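Local coordinates for 11S globulin seed storage protein (Amaranthus hypochondriacus, PDB 3QAC) that serves as a seed storage protein, a nutrient reservoir of the 11S globulin family with two cupin domains, at the interface of chains A and B. Sequence-based numbering; all coordinates share one arbitrary frame. Chains: chain A/B, 11S globulin seed storage protein.

Contact 1: the interface of chains A and B. Residues chain A 173, 181; chain B 361-362, 382-384.
The aromatic ring of A:Phe181, which buries 49 Å² here, enters chain B between the backbone carbonyl of B:Asn383 and the side-chain methylene of B:Asp362. On one face the carbonyl O of B:Asn383 lies towards the rim, 3.2 Å from CE1 of A:Phe181. Over the centre of the opposite face sits CB of B:Asp362, a CH-pi contact 3.7 Å from the ring centroid. The far edge of the ring, at CZ, meets CD2 of B:Phe384 at 3.7 Å, while CE2 of A:Phe181 packs on CB of B:Asn383 at 3.3 Å. With its CG anti to the carbonyl carbon (chi1 -55°), A:Phe181 reaches away from its own strand towards chain B, and its ring stands nearly upright (84°) to the amide of B:Asn383. With only a methyl in place of this ring, as in an alanine, B:Asp362 CB and the edge of B:Phe384 would probably lose their packing partner and a gap would open between the two chain B segments. Beside it, both methyls of A:Leu173 straddle the backbone O of B:Gln382, CD1 and CD2 each 3.4 Å from it. A:Phe181 belongs to the short strand 180-182, A:Leu173 to a preceding loop; the chain B residues come from loops that follow strand 354-360 and lead into strand 385-391.

Contact 2: the interface of chains A and B. Residues chain A 183-185, 212, 234; chain B 418, 429-430, 440.
Helices and loops of two copies of the globulin meet here in a largely apolar interface, which helps join neighbouring subunits in the deposited trimer; the mature protein is a hexamer, and the proglobulin trimer seen here is plausibly its half. B:Tyr430, at the end of helix 423-430, buries 47 Å² and is the centre of the patch. Its ring is covered on one face by A:Leu234 from helix 228-235, whose CD1 methyl points at the middle of the ring, 3.3 Å from the centroid, in a CH-pi contact. The other face is backed within chain B by CG1 of B:Ile429, offset towards the rim, so that the ring is sandwiched between an isoleucine of its own helix and a leucine of the partner. CG of B:Tyr430 stands anti to the carbonyl carbon (chi1 -66°), which sends the ring towards chain A. At the ring's CE2 side lies the methyl of A:Ala184, 3.4 Å from CE2 of B:Tyr430, and the same methyl packs on CB of B:Ile429 at 3.9 Å. A:Leu234 also reaches helix 434-442, its CD1 meeting CD2 of B:Leu440 at 3.5 Å. CE1 of A:Phe212 approaches the phenol oxygen, the two side chains crossing at about a right angle. That oxygen, OH of B:Tyr430, donates a hydrogen bond of 2.6 Å to the backbone O of A:Leu183, tilted 26° from the carbonyl plane.

Contact 3: the interface of chains A and B. Residues chain A 67, 145-147, 181; chain B 340, 342, 383.
A:Phe67 and B:Tyr340 stack face to face across the junction between cupin domains, the N-terminal one of chain A and the C-terminal one of chain B. Their ring centroids are 3.6 Å apart and the planes only 8° from parallel, with the two side chains running in opposite directions. CZ of A:Phe67 lies over the centre of the tyrosine ring, while the phenylalanine's other face is covered towards the rim by CB of A:Phe181. Each aromatic has its CG between the backbone N and the carbonyl carbon (chi1 49° for A:Phe67, 75° for B:Tyr340), a setting that carries the rings out from strands 61-68 and 339-341 to overlap. The antiparallel slide brings the tyrosine hydroxyl back along A:Phe67 towards its CB. There OH of B:Tyr340 donates a hydrogen bond of 2.5 Å to the backbone O of A:Gly145, nearly in line with the C=O bond. A water, 2.9 Å from the same OH, links B:Tyr340 to A:Ser147, whose backbone N is 3.1 Å from it. The stack is likely to resist turning of the ring about its axis, while the bonds at OH fix where its end lies. The amide of B:Asn383 stands almost perpendicular to the ring of A:Phe67, its CG 3.8 Å from CD2 of A:Phe67. Within chain B, its ND2 donates to the backbone O of B:Leu342 (3.0 Å), approaching from above the carbonyl plane. CD1 of B:Leu342 packs on CG2 of A:Val146 at 3.8 Å.

Contact 1: the interface of chains A and B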
ATOM      1  N   LEU A 173      -7.155   1.228 -10.967  1.00 32.83           N
ATOM      2  CA  LEU A 173      -8.330   1.907 -11.508  1.00 30.94           C
ATOM      3  C   LEU A 173      -9.277   2.201 -10.353  1.00 32.96           C
ATOM      4  O   LEU A 173      -8.850   2.261  -9.225  1.00 34.58           O
ATOM      5  CB  LEU A 173      -9.010   1.042 -12.562  1.00 30.15           C
ATOM      6  CG  LEU A 173      -8.118   0.691 -13.758  1.00 35.89           C
ATOM      7  CD1 LEU A 173      -8.741  -0.409 -14.612  1.00 29.96           C
ATOM      8  CD2 LEU A 173      -7.845   1.926 -14.589  1.00 31.66           C
ATOM      9  N   PHE A 181     -12.296  -6.093 -18.821  1.00 41.04           N
ATOM     10  CA  PHE A 181     -12.052  -5.920 -20.242  1.00 39.62           C
ATOM     11  C   PHE A 181     -12.144  -7.293 -20.908  1.00 41.02           C
ATOM     12  O   PHE A 181     -11.467  -8.228 -20.490  1.00 38.58           O
ATOM     13  CB  PHE A 181     -10.652  -5.346 -20.484  1.00 37.35           C
ATOM     14  CG  PHE A 181     -10.360  -4.055 -19.749  1.00 31.52           C
ATOM     15  CD1 PHE A 181     -10.207  -2.869 -20.444  1.00 31.87           C
ATOM     16  CD2 PHE A 181     -10.202  -4.039 -18.374  1.00 32.91           C
ATOM     17  CE1 PHE A 181      -9.913  -1.682 -19.788  1.00 32.56           C
ATOM     18  CE2 PHE A 181      -9.906  -2.858 -17.709  1.00 35.10           C
ATOM     19  CZ  PHE A 181      -9.757  -1.674 -18.420  1.00 35.30           C
TER
ATOM     20  N   ASN B 361     -11.298   1.794 -23.690  1.00 39.07           N
ATOM     21  CA  ASN B 361     -11.555   1.575 -22.278  1.00 37.78           C
ATOM     22  C   ASN B 361     -12.204   0.216 -22.042  1.00 41.56           C
ATOM     23  O   ASN B 361     -12.224  -0.631 -22.935  1.00 43.31           O
ATOM     24  CB  ASN B 361     -12.390   2.718 -21.698  1.00 36.92           C
ATOM     25  CG  ASN B 361     -13.801   2.741 -22.237  1.00 41.37           C
ATOM     26  OD1 ASN B 361     -14.204   1.842 -22.966  1.00 42.57           O
ATOM     27  ND2 ASN B 361     -14.568   3.767 -21.866  1.00 39.52           N
ATOM     28  N   ASP B 362     -12.738   0.002 -20.846  1.00 37.64           N
ATOM     29  CA  ASP B 362     -13.295  -1.293 -20.485  1.00 41.61           C
ATOM     30  C   ASP B 362     -14.630  -1.548 -21.165  1.00 47.66           C
ATOM     31  O   ASP B 362     -15.145  -2.668 -21.147  1.00 50.88           O
ATOM     32  CB  ASP B 362     -13.471  -1.382 -18.973  1.00 46.21           C
ATOM     33  CG  ASP B 362     -14.258  -0.210 -18.413  1.00 46.53           C
ATOM     34  OD1 ASP B 362     -15.361  -0.433 -17.885  1.00 54.31           O
ATOM     35  OD2 ASP B 362     -13.768   0.936 -18.500  1.00 50.46           O
ATOM     36  N   GLN B 382      -4.163   1.885 -16.524  1.00 34.04           N
ATOM     37  CA  GLN B 382      -3.959   0.455 -16.369  1.00 28.10           C
ATOM     38  C   GLN B 382      -5.058  -0.296 -17.069  1.00 29.86           C
ATOM     39  O   GLN B 382      -6.237   0.002 -16.871  1.00 33.19           O
ATOM     40  CB  GLN B 382      -3.961   0.047 -14.890  1.00 32.79           C
ATOM     41  CG  GLN B 382      -3.922  -1.479 -14.693  1.00 33.04           C
ATOM     42  CD  GLN B 382      -4.136  -1.916 -13.248  1.00 35.40           C
ATOM     43  OE1 GLN B 382      -3.823  -3.055 -12.892  1.00 33.24           O
ATOM     44  NE2 GLN B 382      -4.668  -1.018 -12.414  1.00 28.18           N
ATOM     45  N   ASN B 383      -4.658  -1.262 -17.889  1.00 28.70           N
ATOM     46  CA  ASN B 383      -5.564  -2.189 -18.529  1.00 29.84           C
ATOM     47  C   ASN B 383      -6.252  -1.610 -19.751  1.00 32.53           C
ATOM     48  O   ASN B 383      -6.858  -2.350 -20.509  1.00 31.90           O
ATOM     49  CB  ASN B 383      -6.593  -2.761 -17.537  1.00 31.20           C
ATOM     50  CG  ASN B 383      -6.039  -3.920 -16.702  1.00 35.44           C
ATOM     51  OD1 ASN B 383      -6.798  -4.638 -16.049  1.00 32.89           O
ATOM     52  ND2 ASN B 383      -4.718  -4.111 -16.732  1.00 27.89           N
ATOM     53  N   PHE B 384      -6.149  -0.300 -19.958  1.00 32.68           N
ATOM     54  CA  PHE B 384      -6.701   0.281 -21.175  1.00 33.20           C
ATOM     55  C   PHE B 384      -5.880  -0.176 -22.381  1.00 34.41           C
ATOM     56  O   PHE B 384      -4.650  -0.051 -22.403  1.00 34.62           O
ATOM     57  CB  PHE B 384      -6.770   1.816 -21.103  1.00 33.23           C
ATOM     58  CG  PHE B 384      -7.987   2.356 -20.351  1.00 31.15           C
ATOM     59  CD1 PHE B 384      -8.617   3.528 -20.772  1.00 29.85           C
ATOM     60  CD2 PHE B 384      -8.481   1.706 -19.228  1.00 28.21           C
ATOM     61  CE1 PHE B 384      -9.719   4.050 -20.093  1.00 30.24           C
ATOM     62  CE2 PHE B 384      -9.594   2.207 -18.540  1.00 33.49           C
ATOM     63  CZ  PHE B 384     -10.216   3.396 -18.983  1.00 31.86           C
TER

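Contact 2: the interface of chains A and B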
ATOM      1  N   LEU A 183     -11.909  -9.747 -24.464  1.00 41.01           N
ATOM      2  CA  LEU A 183     -11.078  -9.845 -25.651  1.00 44.06           C
ATOM      3  C   LEU A 183     -11.856 -10.403 -26.826  1.00 43.15           C
ATOM      4  O   LEU A 183     -11.295 -10.636 -27.892  1.00 47.83           O
ATOM      5  CB  LEU A 183      -9.879 -10.732 -25.346  1.00 38.51           C
ATOM      6  CG  LEU A 183      -8.847  -9.942 -24.560  1.00 38.72           C
ATOM      7  CD1 LEU A 183      -7.802 -10.853 -23.947  1.00 44.47           C
ATOM      8  CD2 LEU A 183      -8.221  -8.936 -25.509  1.00 41.83           C
ATOM      9  N   ALA A 184     -13.144 -10.629 -26.615  1.00 39.55           N
ATOM     10  CA  ALA A 184     -14.006 -11.195 -27.640  1.00 48.41           C
ATOM     11  C   ALA A 184     -15.466 -11.028 -27.235  1.00 45.34           C
ATOM     12  O   ALA A 184     -15.775 -10.835 -26.060  1.00 45.43           O
ATOM     13  CB  ALA A 184     -13.675 -12.691 -27.855  1.00 44.25           C
ATOM     14  N   GLY A 185     -16.361 -11.104 -28.209  1.00 46.40           N
ATOM     15  CA  GLY A 185     -17.786 -11.080 -27.941  1.00 48.36           C
ATOM     16  C   GLY A 185     -18.344  -9.688 -27.726  1.00 51.45           C
ATOM     17  O   GLY A 185     -17.672  -8.684 -27.958  1.00 54.13           O
ATOM     18  N   PHE A 212     -11.598  -4.888 -28.631  1.00 50.00           N
ATOM     19  CA  PHE A 212     -11.342  -4.768 -30.059  1.00 46.07           C
ATOM     20  C   PHE A 212     -12.364  -3.860 -30.717  1.00 49.91           C
ATOM     21  O   PHE A 212     -12.016  -3.084 -31.603  1.00 49.76           O
ATOM     22  CB  PHE A 212     -11.308  -6.137 -30.729  1.00 49.11           C
ATOM     23  CG  PHE A 212     -10.121  -6.963 -30.339  1.00 48.20           C
ATOM     24  CD1 PHE A 212     -10.283  -8.209 -29.769  1.00 47.84           C
ATOM     25  CD2 PHE A 212      -8.840  -6.472 -30.514  1.00 46.85           C
ATOM     26  CE1 PHE A 212      -9.182  -8.966 -29.400  1.00 47.35           C
ATOM     27  CE2 PHE A 212      -7.744  -7.214 -30.145  1.00 46.79           C
ATOM     28  CZ  PHE A 212      -7.915  -8.466 -29.585  1.00 44.90           C
ATOM     29  N   LEU A 234     -13.341  -9.903 -34.745  1.00 55.27           N
ATOM     30  CA  LEU A 234     -12.743  -9.465 -33.498  1.00 54.21           C
ATOM     31  C   LEU A 234     -13.706  -8.536 -32.761  1.00 52.56           C
ATOM     32  O   LEU A 234     -13.910  -8.657 -31.557  1.00 51.45           O
ATOM     33  CB  LEU A 234     -11.417  -8.758 -33.765  1.00 51.25           C
ATOM     34  CG  LEU A 234     -10.148  -9.557 -33.429  1.00 58.07           C
ATOM     35  CD1 LEU A 234     -10.374 -11.056 -33.533  1.00 54.82           C
ATOM     36  CD2 LEU A 234      -8.957  -9.122 -34.276  1.00 50.10           C
TER
ATOM     37  N   ILE B 418      -3.638 -13.295 -28.463  1.00 40.56           N
ATOM     38  CA  ILE B 418      -4.250 -14.136 -29.486  1.00 45.04           C
ATOM     39  C   ILE B 418      -3.432 -15.404 -29.739  1.00 45.44           C
ATOM     40  O   ILE B 418      -3.964 -16.512 -29.749  1.00 43.22           O
ATOM     41  CB  ILE B 418      -4.427 -13.358 -30.802  1.00 45.02           C
ATOM     42  CG1 ILE B 418      -5.392 -12.183 -30.597  1.00 53.40           C
ATOM     43  CG2 ILE B 418      -4.913 -14.260 -31.896  1.00 46.36           C
ATOM     44  CD1 ILE B 418      -6.706 -12.550 -29.924  1.00 50.74           C
ATOM     45  N   ILE B 429     -14.431 -18.312 -30.222  1.00 50.27           N
ATOM     46  CA  ILE B 429     -14.779 -17.024 -29.612  1.00 53.51           C
ATOM     47  C   ILE B 429     -14.999 -15.954 -30.658  1.00 54.78           C
ATOM     48  O   ILE B 429     -15.682 -14.963 -30.405  1.00 58.75           O
ATOM     49  CB  ILE B 429     -13.718 -16.497 -28.606  1.00 50.29           C
ATOM     50  CG1 ILE B 429     -12.368 -16.278 -29.300  1.00 46.38           C
ATOM     51  CG2 ILE B 429     -13.598 -17.415 -27.403  1.00 46.30           C
ATOM     52  CD1 ILE B 429     -11.293 -15.767 -28.381  1.00 42.55           C
ATOM     53  N   TYR B 430     -14.410 -16.140 -31.831  1.00 51.56           N
ATOM     54  CA  TYR B 430     -14.571 -15.145 -32.873  1.00 55.58           C
ATOM     55  C   TYR B 430     -15.542 -15.614 -33.945  1.00 55.97           C
ATOM     56  O   TYR B 430     -15.868 -14.866 -34.860  1.00 56.60           O
ATOM     57  CB  TYR B 430     -13.211 -14.750 -33.453  1.00 51.34           C
ATOM     58  CG  TYR B 430     -12.353 -14.039 -32.434  1.00 51.41           C
ATOM     59  CD1 TYR B 430     -11.109 -14.548 -32.065  1.00 51.74           C
ATOM     60  CD2 TYR B 430     -12.809 -12.881 -31.796  1.00 49.55           C
ATOM     61  CE1 TYR B 430     -10.319 -13.907 -31.123  1.00 48.66           C
ATOM     62  CE2 TYR B 430     -12.032 -12.231 -30.846  1.00 47.02           C
ATOM     63  CZ  TYR B 430     -10.781 -12.750 -30.509  1.00 55.86           C
ATOM     64  OH  TYR B 430      -9.984 -12.124 -29.559  1.00 48.97           O
ATOM     65  N   LEU B 440      -5.324 -15.392 -38.126  1.00 53.41           N
ATOM     66  CA  LEU B 440      -5.461 -14.435 -37.044  1.00 53.61           C
ATOM     67  C   LEU B 440      -4.300 -14.636 -36.070  1.00 55.41           C
ATOM     68  O   LEU B 440      -3.703 -13.670 -35.595  1.00 52.05           O
ATOM     69  CB  LEU B 440      -6.797 -14.614 -36.330  1.00 54.78           C
ATOM     70  CG  LEU B 440      -7.072 -13.638 -35.185  0.67 55.06           C
ATOM     71  CD1 LEU B 440      -6.879 -12.211 -35.666  1.00 51.65           C
ATOM     72  CD2 LEU B 440      -8.477 -13.844 -34.626  1.00 54.66           C
TER

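Contact 3: the interface of chains A and B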
ATOM      1  N   PHE A  67      -9.812  -9.821 -18.905  1.00 36.89           N
ATOM      2  CA  PHE A  67      -8.978  -9.535 -17.754  1.00 38.29           C
ATOM      3  C   PHE A  67      -9.642  -8.452 -16.915  1.00 36.41           C
ATOM      4  O   PHE A  67     -10.529  -7.765 -17.378  1.00 39.70           O
ATOM      5  CB  PHE A  67      -7.565  -9.125 -18.174  1.00 33.19           C
ATOM      6  CG  PHE A  67      -7.518  -8.064 -19.254  1.00 37.12           C
ATOM      7  CD1 PHE A  67      -7.643  -8.406 -20.598  1.00 34.13           C
ATOM      8  CD2 PHE A  67      -7.318  -6.732 -18.927  1.00 35.48           C
ATOM      9  CE1 PHE A  67      -7.568  -7.441 -21.585  1.00 36.38           C
ATOM     10  CE2 PHE A  67      -7.247  -5.756 -19.917  1.00 33.62           C
ATOM     11  CZ  PHE A  67      -7.368  -6.114 -21.244  1.00 36.18           C
ATOM     12  N   GLY A 145      -4.808  -8.088 -14.080  1.00 32.45           N
ATOM     13  CA  GLY A 145      -4.518  -7.799 -15.466  1.00 32.56           C
ATOM     14  C   GLY A 145      -4.298  -9.017 -16.348  1.00 37.36           C
ATOM     15  O   GLY A 145      -4.273  -8.899 -17.571  1.00 34.36           O
ATOM     16  N   VAL A 146      -4.118 -10.189 -15.743  1.00 35.90           N
ATOM     17  CA  VAL A 146      -3.881 -11.395 -16.530  1.00 34.14           C
ATOM     18  C   VAL A 146      -5.132 -11.853 -17.300  1.00 35.87           C
ATOM     19  O   VAL A 146      -6.188 -12.168 -16.723  1.00 32.03           O
ATOM     20  CB  VAL A 146      -3.305 -12.561 -15.674  1.00 36.18           C
ATOM     21  CG1 VAL A 146      -3.256 -13.832 -16.482  1.00 31.82           C
ATOM     22  CG2 VAL A 146      -1.916 -12.217 -15.157  1.00 34.36           C
ATOM     23  N   SER A 147      -4.999 -11.880 -18.612  1.00 30.57           N
ATOM     24  CA  SER A 147      -6.089 -12.288 -19.469  1.00 37.05           C
ATOM     25  C   SER A 147      -6.291 -13.793 -19.331  1.00 41.15           C
ATOM     26  O   SER A 147      -5.333 -14.556 -19.160  1.00 37.68           O
ATOM     27  CB  SER A 147      -5.756 -11.934 -20.908  1.00 39.47           C
ATOM     28  OG  SER A 147      -4.551 -12.582 -21.282  1.00 41.99           O
ATOM     29  N   PHE A 181     -12.296  -6.093 -18.821  1.00 41.04           N
ATOM     30  CA  PHE A 181     -12.052  -5.920 -20.242  1.00 39.62           C
ATOM     31  C   PHE A 181     -12.144  -7.293 -20.908  1.00 41.02           C
ATOM     32  O   PHE A 181     -11.467  -8.228 -20.490  1.00 38.58           O
ATOM     33  CB  PHE A 181     -10.652  -5.346 -20.484  1.00 37.35           C
ATOM     34  CG  PHE A 181     -10.360  -4.055 -19.749  1.00 31.52           C
ATOM     35  CD1 PHE A 181     -10.207  -2.869 -20.444  1.00 31.87           C
ATOM     36  CD2 PHE A 181     -10.202  -4.039 -18.374  1.00 32.91           C
ATOM     37  CE1 PHE A 181      -9.913  -1.682 -19.788  1.00 32.56           C
ATOM     38  CE2 PHE A 181      -9.906  -2.858 -17.709  1.00 35.10           C
ATOM     39  CZ  PHE A 181      -9.757  -1.674 -18.420  1.00 35.30           C
TER
ATOM     40  N   TYR B 340      -2.137  -3.960 -23.925  1.00 39.80           N
ATOM     41  CA  TYR B 340      -2.563  -3.328 -22.706  1.00 37.74           C
ATOM     42  C   TYR B 340      -1.547  -3.613 -21.641  1.00 33.14           C
ATOM     43  O   TYR B 340      -0.903  -4.645 -21.652  1.00 37.25           O
ATOM     44  CB  TYR B 340      -3.928  -3.844 -22.298  1.00 37.45           C
ATOM     45  CG  TYR B 340      -3.938  -5.242 -21.720  1.00 32.67           C
ATOM     46  CD1 TYR B 340      -3.952  -6.358 -22.538  1.00 34.77           C
ATOM     47  CD2 TYR B 340      -3.972  -5.429 -20.358  1.00 30.89           C
ATOM     48  CE1 TYR B 340      -3.994  -7.632 -22.000  1.00 41.15           C
ATOM     49  CE2 TYR B 340      -4.022  -6.677 -19.810  1.00 36.74           C
ATOM     50  CZ  TYR B 340      -4.033  -7.785 -20.625  1.00 41.00           C
ATOM     51  OH  TYR B 340      -4.075  -9.037 -20.052  1.00 34.85           O
ATOM     52  N   LEU B 342      -0.693  -4.617 -17.946  1.00 35.49           N
ATOM     53  CA  LEU B 342      -1.381  -5.454 -16.958  1.00 35.76           C
ATOM     54  C   LEU B 342      -1.505  -4.774 -15.629  1.00 34.69           C
ATOM     55  O   LEU B 342      -2.509  -4.933 -14.934  1.00 34.80           O
ATOM     56  CB  LEU B 342      -0.638  -6.761 -16.675  1.00 31.07           C
ATOM     57  CG  LEU B 342      -0.267  -7.838 -17.691  1.00 39.34           C
ATOM     58  CD1 LEU B 342      -0.685  -9.216 -17.166  1.00 37.45           C
ATOM     59  CD2 LEU B 342      -0.779  -7.577 -19.082  1.00 37.63           C
ATOM     60  N   ASN B 383      -4.658  -1.262 -17.889  1.00 28.70           N
ATOM     61  CA  ASN B 383      -5.564  -2.189 -18.529  1.00 29.84           C
ATOM     62  C   ASN B 383      -6.252  -1.610 -19.751  1.00 32.53           C
ATOM     63  O   ASN B 383      -6.858  -2.350 -20.509  1.00 31.90           O
ATOM     64  CB  ASN B 383      -6.593  -2.761 -17.537  1.00 31.20           C
ATOM     65  CG  ASN B 383      -6.039  -3.920 -16.702  1.00 35.44           C
ATOM     66  OD1 ASN B 383      -6.798  -4.638 -16.049  1.00 32.89           O
ATOM     67  ND2 ASN B 383      -4.718  -4.111 -16.732  1.00 27.89           N
TER
HETATM   68  O   HOH W   1      -2.224 -11.176 -19.685  1.00 44.47           O

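Contacts 1 and 3 are neighbours, with the centres of their C-alpha atoms about 7 Å apart, and they share A:Phe181 and B:Asn383, so they form one continuous patch. The C-alpha centre of contact 2 lies about 16 Å from that of contact 1 and about 14 Å from that of contact 3. The chain A segment just after strand 180-182 leads from the shared phenylalanine to the loop residues of contact 2, linking the two patches along the chain. Chain B contributes strand and loop residues to contacts 1 and 3 but later helices to contact 2. Such separated points of attachment probably fix the relative orientation of adjacent subunits in the trimer.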